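Side-chain contact in AlkZ (Streptomyces sahachiroi, PDB 5UUJ), which belongs to the AlkZ-like family of DNA glycosylases, within the helix-turn-helix superfamily: residues 23-28 with 358-363. Numbering follows the deposited sequence.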
loop_
_atom_site.group_PDB
_atom_site.type_symbol
_atom_site.label_atom_id
_atom_site.label_comp_id
_atom_site.label_asym_id
_atom_site.label_seq_id
_atom_site.Cartn_x
_atom_site.Cartn_y
_atom_site.Cartn_z
ATOM N N GLU A 23 -0.569 10.155 14.983
ATOM C CA GLU A 23 -0.788 10.946 16.198
ATOM C C GLU A 23 -1.620 10.140 17.196
ATOM O O GLU A 23 -2.736 9.741 16.872
ATOM C CB GLU A 23 -1.513 12.263 15.889
ATOM C CG GLU A 23 -0.793 13.207 14.935
ATOM C CD GLU A 23 0.488 13.786 15.515
ATOM O OE1 GLU A 23 0.583 13.917 16.757
ATOM O OE2 GLU A 23 1.399 14.112 14.721
ATOM N N PRO A 24 -1.101 9.912 18.418
ATOM C CA PRO A 24 0.178 10.367 18.976
ATOM C C PRO A 24 1.369 9.624 18.386
ATOM O O PRO A 24 1.190 8.723 17.568
ATOM C CB PRO A 24 0.033 10.071 20.470
ATOM C CG PRO A 24 -0.895 8.917 20.525
ATOM C CD PRO A 24 -1.867 9.123 19.402
ATOM N N ARG A 25 2.569 10.004 18.809
ATOM C CA ARG A 25 3.792 9.444 18.252
ATOM C C ARG A 25 4.366 8.331 19.123
ATOM O O ARG A 25 4.538 8.493 20.331
ATOM C CB ARG A 25 4.832 10.550 18.057
ATOM C CG ARG A 25 4.653 11.333 16.763
ATOM C CD ARG A 25 4.432 12.806 17.011
ATOM N NE ARG A 25 4.121 13.518 15.773
ATOM C CZ ARG A 25 5.028 14.015 14.937
ATOM N NH1 ARG A 25 6.326 13.891 15.193
ATOM N NH2 ARG A 25 4.634 14.644 13.840
ATOM N N THR A 26 4.651 7.198 18.489
ATOM C CA THR A 26 5.315 6.078 19.144
ATOM C C THR A 26 6.483 5.621 18.279
ATOM O O THR A 26 6.786 6.243 17.263
ATOM C CB THR A 26 4.354 4.897 19.380
ATOM O OG1 THR A 26 3.755 4.506 18.138
ATOM C CG2 THR A 26 3.266 5.284 20.353
ATOM N N GLN A 27 7.130 4.530 18.680
ATOM C CA GLN A 27 8.285 4.018 17.955
ATOM C C GLN A 27 8.056 2.589 17.470
ATOM O O GLN A 27 8.721 1.657 17.917
ATOM C CB GLN A 27 9.532 4.080 18.835
ATOM C CG GLN A 27 10.831 3.916 18.063
ATOM C CD GLN A 27 11.162 5.122 17.199
ATOM O OE1 GLN A 27 10.656 6.224 17.426
ATOM N NE2 GLN A 27 12.019 4.918 16.202
ATOM N N PRO A 28 7.111 2.415 16.541
ATOM C CA PRO A 28 6.891 1.086 15.969
ATOM C C PRO A 28 8.041 0.668 15.061
ATOM O O PRO A 28 8.703 1.519 14.467
ATOM C CB PRO A 28 5.598 1.259 15.174
ATOM C CG PRO A 28 5.589 2.698 14.792
ATOM C CD PRO A 28 6.229 3.429 15.937
ATOM N N ALA A 358 8.648 20.127 9.745
ATOM C CA ALA A 358 9.824 20.132 8.877
ATOM C C ALA A 358 11.019 19.484 9.575
ATOM O O ALA A 358 11.805 18.782 8.945
ATOM C CB ALA A 358 10.168 21.556 8.448
ATOM N N ALA A 359 11.143 19.716 10.878
ATOM C CA ALA A 359 12.232 19.137 11.659
ATOM C C ALA A 359 12.079 17.624 11.762
ATOM O O ALA A 359 13.067 16.888 11.780
ATOM C CB ALA A 359 12.275 19.755 13.039
ATOM N N HIS A 360 10.832 17.170 11.837
ATOM C CA HIS A 360 10.525 15.747 11.868
ATOM C C HIS A 360 10.850 15.114 10.513
ATOM O O HIS A 360 11.429 14.030 10.446
ATOM C CB HIS A 360 9.054 15.534 12.231
ATOM C CG HIS A 360 8.691 14.106 12.495
ATOM N ND1 HIS A 360 9.162 13.407 13.581
ATOM C CD2 HIS A 360 7.884 13.254 11.814
ATOM C CE1 HIS A 360 8.666 12.179 13.562
ATOM N NE2 HIS A 360 7.890 12.064 12.501
ATOM N N VAL A 361 10.485 15.808 9.439
ATOM C CA VAL A 361 10.779 15.352 8.086
ATOM C C VAL A 361 12.285 15.361 7.834
ATOM O O VAL A 361 12.812 14.482 7.154
ATOM C CB VAL A 361 10.067 16.229 7.030
ATOM C CG1 VAL A 361 10.543 15.896 5.615
ATOM C CG2 VAL A 361 8.560 16.052 7.127
ATOM N N ALA A 362 12.971 16.360 8.382
ATOM C CA ALA A 362 14.416 16.468 8.224
ATOM C C ALA A 362 15.108 15.240 8.805
ATOM O O ALA A 362 15.987 14.652 8.173
ATOM C CB ALA A 362 14.934 17.734 8.890
ATOM N N ARG A 363 14.702 14.856 10.010
ATOM C CA ARG A 363 15.276 13.695 10.679
ATOM C C ARG A 363 14.960 12.420 9.899
ATOM O O ARG A 363 15.802 11.528 9.779
ATOM C CB ARG A 363 14.746 13.593 12.110
ATOM C CG ARG A 363 15.412 12.524 12.971
ATOM C CD ARG A 363 16.854 12.876 13.337
ATOM N NE ARG A 363 17.798 12.558 12.268
ATOM C CZ ARG A 363 18.309 11.348 12.045
ATOM N NH1 ARG A 363 17.967 10.320 12.812
ATOM N NH2 ARG A 363 19.163 11.162 11.046
#
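Arg25 and His360 sit at the closest approach of the loop 23-28 to residues 358-363 of helix 351-365, yet their CA atoms are still 11.2 Å apart, and the backbones never meet. The Arg25 chain, bent at chi2, and the His360 ring come from opposite directions and span that gap, a worked example of how two segments, here 23-28 and 358-363, can touch through one residue pair. Contact is made by one branch of the guanidinium: NH1 of Arg25 stands over the centre of the His360 imidazole, 3.2 Å above the ring plane. Its nearest ring atoms there are ND1 and CE1 of His360, each 3.3 Å from Arg25 NH1. The guanidinium does not lie flat on the ring; the two planes are turned 57° apart, and it is an edge of the guanidinium that faces the imidazole. With CG anti to the backbone N (chi1 -171°), His360 reaches out from the helix towards the loop. That helix packs beside the mixed sheet near the C-terminus, with Val361 resting on Leu338 and Leu283, whereas the loop joins helices 9-19 and 30-36 near the N-terminus, so the pair joins N-terminal and C-terminal parts of the chain. The rotation of the guanidinium is held from two acidic residues: Arg25 NE donates to Glu23 OE2 at 3.0 Å in a nearly straight bond (167°), with a weak second bond from Arg25 NH2 to the same oxygen at 3.4 Å, and Glu357, one helical turn before His360, forms a further salt bridge with NH2. Arg282 shares Glu23 OE2. On the imidazole, NE2 of buried His360 is hydrogen-bonded to the carbonyl oxygen of Leu54, which anchors the ring beneath the arginine.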